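ALKF (Bacillus cereus, PDB 3ZBO) is of unknown function but binds branched DNA structures and is related to the HEAT-like repeat DNA glycosylases AlkC and AlkD. Local coordinates at residues A[22-27]-A[39-44]; A[50-55]-A[75-80]; A[180-185]-A[220-225]. One frame throughout, in Å; residues are numbered along the deposited sequence.

Interaction 1 of 3, residues A[22-27]-A[39-44]; sequences ERTKKI and GVATGA
Gly39 lies close against helix 22-30, its CA 3.7 Å from Lys25 N, while Thr24 reaches over its carbonyl group. Thr24 uses two carbons: CB approaches Gly39 O at 3.3 Å, and CG2 packs on Gly39 C at 3.5 Å. CG2, anti to the backbone N of Thr24, also meets the chain leaving the glycine, 4.0 Å from Val40 N. The contact folds a loop back on the helix that precedes it, within the connection between helices 22-30 and 46-52 in the N-terminal part of this largely helical, AlkD-like fold. Gly39 has a positive phi of 86°, and a CB there would run into Lys25 N, so the lack of a side chain lets the two backbones come this near. Lys25 adds its CB, 3.8 Å from Gly39 CA. Its extended chain then carries NZ away from Gly39 to a salt bridge with Glu35, earlier in the same connection; a second pairing, Lys25 NZ to Glu22 OE2, is long at 4.0 Å. Gly39 is also joined to Lys21 by backbone hydrogen bonding, and the two carboxylate oxygens of Asp69 accept the N-H groups of Gly39 and Val40.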
ATOM      1  N   GLU A  22       8.456  14.859 -16.559  1.00 30.91           N
ATOM      2  CA  GLU A  22       9.824  14.413 -16.279  1.00 33.46           C
ATOM      3  C   GLU A  22      10.148  14.559 -14.805  1.00 33.70           C
ATOM      4  O   GLU A  22      10.914  13.712 -14.267  1.00 32.58           O
ATOM      5  CB  GLU A  22      10.895  15.135 -17.137  1.00 35.10           C
ATOM      6  CG  GLU A  22      12.178  14.276 -17.347  1.00 41.76           C
ATOM      7  CD  GLU A  22      11.967  13.113 -18.330  1.00 49.82           C
ATOM      8  OE1 GLU A  22      11.086  13.238 -19.227  1.00 55.75           O
ATOM      9  OE2 GLU A  22      12.675  12.073 -18.202  1.00 53.96           O
ATOM     10  N   ARG A  23       9.570  15.580 -14.171  1.00 34.73           N
ATOM     11  CA  ARG A  23       9.703  15.771 -12.709  1.00 36.51           C
ATOM     12  C   ARG A  23       9.157  14.593 -11.919  1.00 34.61           C
ATOM     13  O   ARG A  23       9.971  14.021 -11.138  1.00 33.96           O
ATOM     14  CB  ARG A  23       9.235  17.112 -12.086  1.00 37.62           C
ATOM     15  CG  ARG A  23       7.944  17.825 -12.558  1.00 43.88           C
ATOM     16  CD  ARG A  23       6.562  17.374 -11.938  1.00 45.66           C
ATOM     17  NE  ARG A  23       5.533  18.455 -11.885  1.00 56.84           N
ATOM     18  CZ  ARG A  23       5.202  19.277 -12.901  1.00 60.81           C
ATOM     19  NH1 ARG A  23       5.845  19.232 -14.087  1.00 61.98           N
ATOM     20  NH2 ARG A  23       4.239  20.180 -12.731  1.00 62.03           N
ATOM     21  N   THR A  24       7.849  14.265 -12.133  1.00 30.50           N
ATOM     22  CA  THR A  24       7.156  13.112 -11.483  1.00 26.97           C
ATOM     23  C   THR A  24       7.952  11.816 -11.788  1.00 23.46           C
ATOM     24  O   THR A  24       8.155  10.934 -10.894  1.00 20.62           O
ATOM     25  CB  THR A  24       5.660  12.965 -11.928  1.00 28.72           C
ATOM     26  OG1 THR A  24       4.857  14.079 -11.453  1.00 32.15           O
ATOM     27  CG2 THR A  24       5.084  11.766 -11.338  1.00 24.93           C
ATOM     28  N   LYS A  25       8.432  11.703 -13.026  1.00 22.10           N
ATOM     29  CA  LYS A  25       9.179  10.487 -13.405  1.00 20.92           C
ATOM     30  C   LYS A  25      10.491  10.303 -12.632  1.00 23.86           C
ATOM     31  O   LYS A  25      10.804   9.220 -12.105  1.00 23.05           O
ATOM     32  CB  LYS A  25       9.413  10.497 -14.914  1.00 23.17           C
ATOM     33  CG  LYS A  25      10.239   9.376 -15.462  1.00 19.95           C
ATOM     34  CD  LYS A  25      10.438   9.465 -16.934  1.00 25.72           C
ATOM     35  CE  LYS A  25      11.295   8.409 -17.439  1.00 31.57           C
ATOM     36  NZ  LYS A  25      11.358   8.382 -18.923  1.00 34.63           N
ATOM     37  N   LYS A  26      11.269  11.375 -12.604  1.00 25.19           N
ATOM     38  CA  LYS A  26      12.483  11.434 -11.732  1.00 25.19           C
ATOM     39  C   LYS A  26      12.253  10.964 -10.282  1.00 24.31           C
ATOM     40  O   LYS A  26      13.056  10.195  -9.758  1.00 24.76           O
ATOM     41  CB  LYS A  26      13.046  12.902 -11.712  1.00 28.16           C
ATOM     42  CG  LYS A  26      13.241  13.505 -10.286  1.00 34.93           C
ATOM     43  CD  LYS A  26      13.353  15.091 -10.154  1.00 39.75           C
ATOM     44  CE  LYS A  26      12.061  15.875 -10.413  1.00 42.80           C
ATOM     45  NZ  LYS A  26      11.040  16.132  -9.258  1.00 42.32           N
ATOM     46  N   ILE A  27      11.154  11.389  -9.683  1.00 20.68           N
ATOM     47  CA  ILE A  27      10.836  11.054  -8.331  1.00 21.64           C
ATOM     48  C   ILE A  27      10.515   9.549  -8.258  1.00 21.35           C
ATOM     49  O   ILE A  27      10.962   8.839  -7.326  1.00 19.64           O
ATOM     50  CB  ILE A  27       9.700  11.887  -7.844  1.00 24.45           C
ATOM     51  CG1 ILE A  27      10.194  13.344  -7.603  1.00 25.82           C
ATOM     52  CG2 ILE A  27       9.148  11.338  -6.607  1.00 23.88           C
ATOM     53  CD1 ILE A  27       9.059  14.279  -7.332  1.00 29.80           C
ATOM     54  N   GLY A  39       5.743   8.647 -15.428  1.00 18.10           N
ATOM     55  CA  GLY A  39       5.708   9.742 -14.475  1.00 17.39           C
ATOM     56  C   GLY A  39       4.373  10.458 -14.522  1.00 19.09           C
ATOM     57  O   GLY A  39       4.269  11.723 -14.662  1.00 19.30           O
ATOM     58  N   VAL A  40       3.290   9.746 -14.231  1.00 18.35           N
ATOM     59  CA  VAL A  40       1.945  10.354 -14.251  1.00 17.87           C
ATOM     60  C   VAL A  40       1.444  10.689 -12.862  1.00 20.57           C
ATOM     61  O   VAL A  40       1.357   9.812 -12.011  1.00 22.97           O
ATOM     62  CB  VAL A  40       0.924   9.395 -14.943  1.00 17.69           C
ATOM     63  CG1 VAL A  40      -0.494  10.000 -14.956  1.00 19.13           C
ATOM     64  CG2 VAL A  40       1.399   9.020 -16.357  1.00 18.62           C
ATOM     65  N   ALA A  41       1.133  11.968 -12.544  1.00 19.53           N
ATOM     66  CA  ALA A  41       0.601  12.267 -11.236  1.00 20.77           C
ATOM     67  C   ALA A  41      -0.741  11.596 -11.135  1.00 19.70           C
ATOM     68  O   ALA A  41      -1.546  11.635 -12.085  1.00 19.96           O
ATOM     69  CB  ALA A  41       0.392  13.747 -11.122  1.00 21.11           C
ATOM     70  N   THR A  42      -1.020  10.989  -9.982  1.00 19.18           N
ATOM     71  CA  THR A  42      -2.257  10.199  -9.835  1.00 18.85           C
ATOM     72  C   THR A  42      -3.540  10.999 -10.086  1.00 19.99           C
ATOM     73  O   THR A  42      -4.485  10.477 -10.650  1.00 21.24           O
ATOM     74  CB  THR A  42      -2.335   9.408  -8.559  1.00 20.06           C
ATOM     75  OG1 THR A  42      -2.397  10.302  -7.447  1.00 21.41           O
ATOM     76  CG2 THR A  42      -1.114   8.446  -8.418  1.00 19.63           C
ATOM     77  N   GLY A  43      -3.576  12.277  -9.722  1.00 20.28           N
ATOM     78  CA  GLY A  43      -4.871  12.960  -9.932  1.00 21.62           C
ATOM     79  C   GLY A  43      -5.161  13.112 -11.424  1.00 23.19           C
ATOM     80  O   GLY A  43      -6.363  13.260 -11.822  1.00 25.88           O
ATOM     81  N   ALA A  44      -4.116  13.097 -12.241  1.00 24.07           N
ATOM     82  CA  ALA A  44      -4.288  13.217 -13.690  1.00 24.40           C
ATOM     83  C   ALA A  44      -4.981  11.985 -14.272  1.00 23.71           C
ATOM     84  O   ALA A  44      -5.496  12.037 -15.378  1.00 24.88           O
ATOM     85  CB  ALA A  44      -2.943  13.516 -14.409  1.00 25.34           C
TER

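Interaction 2 of 3, residues A[50-55]-A[75-80]; sequences KKIKLN and GIIADP
Ile52 and Ile77 meet methyl to methyl, their side chains set obliquely to each other with CG2 of Ile52 3.8 Å from CG2 of Ile77. In Ile77, CG1 stands between the backbone N and the carbonyl carbon (chi1 62°); CG2 is anti to the carbonyl carbon and beside the backbone N. That methyl also packs on the backbone leaving helix 46-52, 3.6 Å from Lys53 O, while CD1 of Ile77 reaches 3.8 Å from Asn55 O. The branched side chain thus spans the turn from Ile52 to Asn55. Leu54 lies against the backbone after helix 68-77: its CD2 rests 3.5 Å from Ala78 O, and CD1 comes 3.9 Å from Asp79 OD1, with the leucine and aspartate side chains crossing at about a right angle. One backbone bond ties the two segments, Asn55 N to Ile77 O at 2.8 Å. It is nearly straight (170° at the hydrogen) and the donor sits almost in line with the carbonyl. The same oxygen receives a CA-H...O contact from Leu54 CA at 3.4 Å, so two adjacent residues converge on it. The Asn55 side chain turns away and N-caps helix 56-63, its OD1 accepting from Leu58 N; one residue thereby starts a helix with its side chain and binds the neighbouring turn with its backbone. Lys53, with positive phi, marks where the chain leaves helix 46-52, and its NZ bonds back to Lys50 O. The contact therefore joins the exit of helix 46-52 to that of helix 68-77. Helix 56-63 lies against it through Leu58, which touches Ile52 and Ile77, and Leu62, which touches Ile77, while Thr108 of helix 98-110 packs on Ala78 and Pro80.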
ATOM      1  N   LYS A  50     -12.667   7.538 -14.800  1.00 28.22           N
ATOM      2  CA  LYS A  50     -14.130   7.758 -14.819  1.00 31.61           C
ATOM      3  C   LYS A  50     -14.729   7.200 -16.129  1.00 30.10           C
ATOM      4  O   LYS A  50     -15.869   6.631 -16.110  1.00 31.59           O
ATOM      5  CB  LYS A  50     -14.485   9.257 -14.618  1.00 33.07           C
ATOM      6  CG  LYS A  50     -16.050   9.474 -14.585  1.00 40.25           C
ATOM      7  CD  LYS A  50     -16.493  10.984 -14.678  1.00 45.30           C
ATOM      8  CE  LYS A  50     -17.562  11.224 -15.807  1.00 46.77           C
ATOM      9  NZ  LYS A  50     -18.971  10.895 -15.460  1.00 51.20           N
ATOM     10  N   LYS A  51     -13.986   7.281 -17.227  1.00 30.06           N
ATOM     11  CA  LYS A  51     -14.473   6.720 -18.511  1.00 31.34           C
ATOM     12  C   LYS A  51     -14.564   5.167 -18.426  1.00 30.39           C
ATOM     13  O   LYS A  51     -15.524   4.500 -18.882  1.00 31.30           O
ATOM     14  CB  LYS A  51     -13.598   7.111 -19.725  1.00 30.89           C
ATOM     15  CG  LYS A  51     -13.551   8.619 -20.156  1.00 37.30           C
ATOM     16  CD  LYS A  51     -12.862   8.795 -21.552  1.00 40.26           C
ATOM     17  CE  LYS A  51     -11.759   9.915 -21.654  1.00 45.23           C
ATOM     18  NZ  LYS A  51     -10.335   9.344 -21.578  1.00 42.38           N
ATOM     19  N   ILE A  52     -13.557   4.565 -17.804  1.00 27.50           N
ATOM     20  CA  ILE A  52     -13.419   3.114 -17.908  1.00 26.54           C
ATOM     21  C   ILE A  52     -14.204   2.342 -16.860  1.00 26.06           C
ATOM     22  O   ILE A  52     -14.745   1.271 -17.159  1.00 27.25           O
ATOM     23  CB  ILE A  52     -11.898   2.743 -17.865  1.00 25.97           C
ATOM     24  CG1 ILE A  52     -11.229   3.267 -19.121  1.00 28.39           C
ATOM     25  CG2 ILE A  52     -11.752   1.189 -17.639  1.00 25.36           C
ATOM     26  CD1 ILE A  52      -9.687   3.245 -19.020  1.00 24.03           C
ATOM     27  N   LYS A  53     -14.246   2.882 -15.646  1.00 25.82           N
ATOM     28  CA  LYS A  53     -14.872   2.335 -14.465  1.00 29.53           C
ATOM     29  C   LYS A  53     -14.091   1.075 -14.138  1.00 28.85           C
ATOM     30  O   LYS A  53     -12.881   1.225 -13.870  1.00 30.93           O
ATOM     31  CB  LYS A  53     -16.392   2.109 -14.586  1.00 30.50           C
ATOM     32  CG  LYS A  53     -17.216   3.440 -14.630  1.00 37.72           C
ATOM     33  CD  LYS A  53     -18.435   3.318 -15.571  1.00 42.59           C
ATOM     34  CE  LYS A  53     -19.259   4.621 -15.549  1.00 45.05           C
ATOM     35  NZ  LYS A  53     -18.445   5.711 -16.216  1.00 44.39           N
ATOM     36  N   LEU A  54     -14.714  -0.101 -14.168  1.00 26.27           N
ATOM     37  CA  LEU A  54     -14.012  -1.370 -13.868  1.00 25.91           C
ATOM     38  C   LEU A  54     -13.812  -2.164 -15.178  1.00 25.33           C
ATOM     39  O   LEU A  54     -14.736  -2.260 -16.038  1.00 26.40           O
ATOM     40  CB  LEU A  54     -14.704  -2.212 -12.755  1.00 24.33           C
ATOM     41  CG  LEU A  54     -14.978  -1.479 -11.382  1.00 30.83           C
ATOM     42  CD1 LEU A  54     -15.107  -2.476 -10.254  1.00 33.43           C
ATOM     43  CD2 LEU A  54     -13.884  -0.464 -10.897  1.00 32.43           C
ATOM     44  N   ASN A  55     -12.592  -2.665 -15.422  1.00 20.09           N
ATOM     45  CA  ASN A  55     -12.357  -3.513 -16.578  1.00 18.99           C
ATOM     46  C   ASN A  55     -11.106  -4.366 -16.248  1.00 16.85           C
ATOM     47  O   ASN A  55      -9.946  -3.936 -16.462  1.00 17.26           O
ATOM     48  CB  ASN A  55     -12.106  -2.629 -17.787  1.00 18.56           C
ATOM     49  CG  ASN A  55     -11.923  -3.428 -19.107  1.00 20.12           C
ATOM     50  OD1 ASN A  55     -11.611  -4.650 -19.153  1.00 20.18           O
ATOM     51  ND2 ASN A  55     -12.135  -2.714 -20.230  1.00 22.98           N
ATOM     52  N   GLY A  75      -4.431  -0.996 -11.292  1.00 12.13           N
ATOM     53  CA  GLY A  75      -5.101  -1.181  -9.969  1.00 12.22           C
ATOM     54  C   GLY A  75      -6.385  -0.356  -9.839  1.00 13.81           C
ATOM     55  O   GLY A  75      -7.326  -0.865  -9.233  1.00 15.22           O
ATOM     56  N   ILE A  76      -6.433   0.883 -10.344  1.00 14.07           N
ATOM     57  CA  ILE A  76      -7.605   1.715 -10.165  1.00 15.55           C
ATOM     58  C   ILE A  76      -8.750   1.129 -10.923  1.00 17.01           C
ATOM     59  O   ILE A  76      -9.923   1.225 -10.426  1.00 19.17           O
ATOM     60  CB  ILE A  76      -7.273   3.089 -10.658  1.00 18.13           C
ATOM     61  CG1 ILE A  76      -6.332   3.792  -9.649  1.00 18.96           C
ATOM     62  CG2 ILE A  76      -8.622   3.929 -10.849  1.00 20.22           C
ATOM     63  CD1 ILE A  76      -5.625   4.854 -10.390  1.00 25.77           C
ATOM     64  N   ILE A  77      -8.494   0.531 -12.095  1.00 15.70           N
ATOM     65  CA  ILE A  77      -9.608  -0.008 -12.908  1.00 14.60           C
ATOM     66  C   ILE A  77      -9.901  -1.502 -12.717  1.00 15.87           C
ATOM     67  O   ILE A  77     -10.687  -2.136 -13.448  1.00 17.19           O
ATOM     68  CB  ILE A  77      -9.453   0.250 -14.401  1.00 12.96           C
ATOM     69  CG1 ILE A  77      -8.187  -0.428 -15.006  1.00 14.03           C
ATOM     70  CG2 ILE A  77      -9.416   1.768 -14.637  1.00 16.93           C
ATOM     71  CD1 ILE A  77      -8.167  -0.536 -16.547  1.00 19.60           C
ATOM     72  N   ALA A  78      -9.181  -2.129 -11.807  1.00 14.68           N
ATOM     73  CA  ALA A  78      -9.404  -3.538 -11.583  1.00 15.37           C
ATOM     74  C   ALA A  78     -10.768  -3.821 -10.975  1.00 15.68           C
ATOM     75  O   ALA A  78     -11.423  -2.916 -10.421  1.00 17.40           O
ATOM     76  CB  ALA A  78      -8.260  -4.070 -10.577  1.00 15.06           C
ATOM     77  N   ASP A  79     -11.171  -5.092 -11.024  1.00 15.94           N
ATOM     78  CA  ASP A  79     -12.377  -5.551 -10.275  1.00 15.91           C
ATOM     79  C   ASP A  79     -11.942  -6.507  -9.164  1.00 17.40           C
ATOM     80  O   ASP A  79     -11.899  -7.729  -9.306  1.00 17.45           O
ATOM     81  CB  ASP A  79     -13.258  -6.319 -11.299  1.00 18.24           C
ATOM     82  CG  ASP A  79     -14.641  -6.606 -10.746  1.00 23.07           C
ATOM     83  OD1 ASP A  79     -14.897  -6.339  -9.538  1.00 21.24           O
ATOM     84  OD2 ASP A  79     -15.441  -7.120 -11.582  1.00 23.38           O
ATOM     85  N   PRO A  80     -11.579  -5.933  -8.040  1.00 17.22           N
ATOM     86  CA  PRO A  80     -11.008  -6.782  -6.982  1.00 19.01           C
ATOM     87  C   PRO A  80     -11.977  -7.757  -6.394  1.00 18.43           C
ATOM     88  O   PRO A  80     -11.511  -8.824  -5.970  1.00 19.93           O
ATOM     89  CB  PRO A  80     -10.561  -5.785  -5.934  1.00 20.41           C
ATOM     90  CG  PRO A  80     -11.260  -4.520  -6.258  1.00 19.34           C
ATOM     91  CD  PRO A  80     -11.507  -4.507  -7.750  1.00 20.14           C
TER

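Interaction 3 of 3, residues A[180-185]-A[220-225]; sequences FLNTVA and SESIQK
Ser222 is the first residue of segment 220-225 to meet Asn182, whose OD1 lies 3.0 Å from Ser222 CB. The serine is modelled in two conformers, so this short approach is less certain than the rest, as are a water bridging Ser222 OG and, weakly, Asn182 ND2, and a bond from Ser222 OG to Asn218 O one turn back. Asn182 ND2 bonds to Asn178 O, which helps fix how the amide is turned. Ile223 follows and carries the apolar part of the contact. Its CG1, anti to the carbonyl carbon (chi1 -71°), runs 3.6 Å from Asn182 OD1, with the two side chains slanting past each other. Farther out, CD1 packs on Ala185 CB at 3.6 Å. The small alanine thus receives the end of the isoleucine one turn beyond Asn182. This is near-parallel helix packing within the helical, AlkD-like fold, axes 9.3 Å apart at 29°, joining helix 171-187 to helix 219-228, which follows the antiparallel strands 204-207 and 215-218. Helix 192-202 borders the same interface, where Ala195 touches Ala185 and Ala199 touches Ile223, while helices 152-165 and 128-144 pack against other side chains of segment 180-185.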
ATOM      1  N   PHE A 180       1.563   0.302   9.997  1.00 11.55           N
ATOM      2  CA  PHE A 180       0.546  -0.423  10.757  1.00 12.87           C
ATOM      3  C   PHE A 180       0.477   0.136  12.209  1.00 13.21           C
ATOM      4  O   PHE A 180      -0.637   0.282  12.728  1.00 12.51           O
ATOM      5  CB  PHE A 180       0.891  -1.942  10.660  1.00 11.72           C
ATOM      6  CG  PHE A 180      -0.060  -2.827  11.448  1.00 11.27           C
ATOM      7  CD1 PHE A 180      -1.237  -3.267  10.846  1.00 12.63           C
ATOM      8  CD2 PHE A 180       0.279  -3.196  12.722  1.00 12.37           C
ATOM      9  CE1 PHE A 180      -2.112  -4.123  11.544  1.00 12.98           C
ATOM     10  CE2 PHE A 180      -0.583  -4.049  13.442  1.00 11.56           C
ATOM     11  CZ  PHE A 180      -1.811  -4.523  12.855  1.00 12.10           C
ATOM     12  N   LEU A 181       1.592   0.358  12.879  1.00 12.61           N
ATOM     13  CA  LEU A 181       1.566   0.939  14.241  1.00 11.82           C
ATOM     14  C   LEU A 181       0.795   2.248  14.227  1.00 12.64           C
ATOM     15  O   LEU A 181      -0.069   2.464  15.066  1.00 13.49           O
ATOM     16  CB  LEU A 181       2.987   1.274  14.783  1.00 13.95           C
ATOM     17  CG  LEU A 181       3.905   0.073  14.916  1.00 17.83           C
ATOM     18  CD1 LEU A 181       5.123   0.681  15.673  1.00 18.53           C
ATOM     19  CD2 LEU A 181       3.244  -1.077  15.864  1.00 19.99           C
ATOM     20  N   ASN A 182       1.136   3.132  13.276  1.00 11.86           N
ATOM     21  CA  ASN A 182       0.420   4.406  13.228  1.00 11.49           C
ATOM     22  C   ASN A 182      -1.020   4.269  12.961  1.00 13.35           C
ATOM     23  O   ASN A 182      -1.811   4.942  13.595  1.00 14.24           O
ATOM     24  CB  ASN A 182       0.943   5.215  12.036  1.00 12.60           C
ATOM     25  CG  ASN A 182       2.090   6.043  12.319  1.00 23.81           C
ATOM     26  OD1 ASN A 182       1.885   7.217  12.756  1.00 31.65           O
ATOM     27  ND2 ASN A 182       3.235   5.663  11.782  1.00 25.78           N
ATOM     28  N   THR A 183      -1.405   3.340  12.098  1.00 11.69           N
ATOM     29  CA  THR A 183      -2.795   3.214  11.644  1.00 10.30           C
ATOM     30  C   THR A 183      -3.605   2.586  12.752  1.00 12.65           C
ATOM     31  O   THR A 183      -4.762   3.009  12.974  1.00 12.26           O
ATOM     32  CB  THR A 183      -2.859   2.366  10.361  1.00 11.33           C
ATOM     33  OG1 THR A 183      -2.105   3.050   9.353  1.00 12.31           O
ATOM     34  CG2 THR A 183      -4.343   2.351   9.890  1.00 13.69           C
ATOM     35  N   VAL A 184      -3.077   1.556  13.430  1.00 11.35           N
ATOM     36  CA  VAL A 184      -3.841   0.941  14.581  1.00 11.96           C
ATOM     37  C   VAL A 184      -4.052   2.057  15.619  1.00 12.58           C
ATOM     38  O   VAL A 184      -5.159   2.217  16.143  1.00 13.49           O
ATOM     39  CB  VAL A 184      -3.095  -0.259  15.205  1.00 12.49           C
ATOM     40  CG1 VAL A 184      -3.860  -0.686  16.511  1.00 13.90           C
ATOM     41  CG2 VAL A 184      -3.079  -1.449  14.176  1.00 13.66           C
ATOM     42  N   ALA A 185      -3.004   2.833  15.927  1.00 12.02           N
ATOM     43  CA  ALA A 185      -3.185   3.843  17.026  1.00 12.02           C
ATOM     44  C   ALA A 185      -4.253   4.843  16.721  1.00 14.35           C
ATOM     45  O   ALA A 185      -4.883   5.359  17.691  1.00 16.54           O
ATOM     46  CB  ALA A 185      -1.853   4.484  17.264  1.00 13.89           C
ATOM     47  N   SER A 220       5.858   7.240  17.048  1.00 13.47           N
ATOM     48  CA  SER A 220       5.328   7.961  18.212  1.00 13.19           C
ATOM     49  C   SER A 220       4.982   9.387  17.810  1.00 14.38           C
ATOM     50  O   SER A 220       3.895   9.935  18.227  1.00 15.23           O
ATOM     51  CB  SER A 220       6.320   7.965  19.393  1.00 13.86           C
ATOM     52  OG  SER A 220       6.443   6.664  19.955  1.00 14.91           O
ATOM     53  N   GLU A 221       5.885  10.033  17.083  1.00 13.80           N
ATOM     54  CA  GLU A 221       5.699  11.425  16.617  0.50 14.91           C
ATOM     55  C   GLU A 221       4.500  11.527  15.689  1.00 15.37           C
ATOM     56  O   GLU A 221       3.673  12.478  15.747  1.00 15.34           O
ATOM     57  CB  GLU A 221       6.955  11.936  15.906  0.50 16.74           C
ATOM     58  CG  GLU A 221       6.865  13.389  15.377  0.50 16.68           C
ATOM     59  CD  GLU A 221       8.133  13.814  14.621  0.50 25.47           C
ATOM     60  OE1 GLU A 221       8.433  13.390  13.453  0.50 28.80           O
ATOM     61  OE2 GLU A 221       8.869  14.538  15.248  0.50 30.40           O
ATOM     62  N   SER A 222       4.440  10.591  14.731  1.00 13.73           N
ATOM     63  CA  SER A 222       3.411  10.650  13.664  0.50 14.47           C
ATOM     64  C   SER A 222       2.031  10.486  14.322  1.00 13.99           C
ATOM     65  O   SER A 222       1.063  11.197  13.960  1.00 14.43           O
ATOM     66  CB  SER A 222       3.663   9.598  12.605  0.50 17.08           C
ATOM     67  OG  SER A 222       4.904   9.886  12.014  0.50 18.63           O
ATOM     68  N   ILE A 223       1.960   9.541  15.264  1.00 12.34           N
ATOM     69  CA  ILE A 223       0.677   9.309  16.026  1.00 10.43           C
ATOM     70  C   ILE A 223       0.367  10.569  16.835  1.00 13.37           C
ATOM     71  O   ILE A 223      -0.785  11.028  16.783  1.00 13.61           O
ATOM     72  CB  ILE A 223       0.812   8.130  16.999  1.00 11.67           C
ATOM     73  CG1 ILE A 223       0.871   6.847  16.196  1.00 12.33           C
ATOM     74  CG2 ILE A 223      -0.295   8.100  18.079  1.00 13.62           C
ATOM     75  CD1 ILE A 223       1.502   5.762  17.066  1.00 15.13           C
ATOM     76  N   GLN A 224       1.369  11.165  17.483  1.00 13.90           N
ATOM     77  CA  GLN A 224       1.080  12.371  18.227  1.00 14.42           C
ATOM     78  C   GLN A 224       0.541  13.499  17.355  1.00 14.51           C
ATOM     79  O   GLN A 224      -0.386  14.235  17.787  1.00 14.50           O
ATOM     80  CB  GLN A 224       2.329  12.821  19.030  1.00 17.11           C
ATOM     81  CG  GLN A 224       2.028  14.067  19.914  1.00 17.72           C
ATOM     82  CD  GLN A 224       0.977  13.726  21.002  1.00 21.84           C
ATOM     83  OE1 GLN A 224      -0.043  14.379  21.133  1.00 27.85           O
ATOM     84  NE2 GLN A 224       1.235  12.662  21.745  1.00 27.93           N
ATOM     85  N   LYS A 225       1.041  13.634  16.130  1.00 13.44           N
ATOM     86  CA  LYS A 225       0.554  14.704  15.207  1.00 15.21           C
ATOM     87  C   LYS A 225      -0.908  14.466  14.908  1.00 14.61           C
ATOM     88  O   LYS A 225      -1.664  15.431  14.782  1.00 14.05           O
ATOM     89  CB  LYS A 225       1.442  14.818  13.939  1.00 19.72           C
ATOM     90  CG  LYS A 225       2.753  15.338  14.317  1.00 24.68           C
ATOM     91  CD  LYS A 225       3.747  15.402  13.142  1.00 28.30           C
ATOM     92  CE  LYS A 225       5.138  15.830  13.693  1.00 35.94           C
ATOM     93  NZ  LYS A 225       6.071  16.134  12.577  1.00 38.06           N
TER
HETATM   94  O   HOH W   1       6.001   7.376  11.227  1.00 17.21           O

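In the fold
The three contacts follow one another along the chain without overlapping, each closing before the next opens. Interactions 1 and 2 are neighbours in the N-terminal part, their centres 20 Å apart and their nearest atoms about 6 Å: the loop of interaction 1 leads directly into helix 46-52, whose end enters interaction 2. Interaction 3 lies 28 Å from interaction 1 and 31 Å from interaction 2, centre to centre, and sits across the chain's centre from interaction 2. Interactions 1 and 2 thus join parts close together in the chain at its N-terminal end, while interaction 3 brings the last helix, 219-228, back onto helix 171-187, within a helical fold related to AlkD.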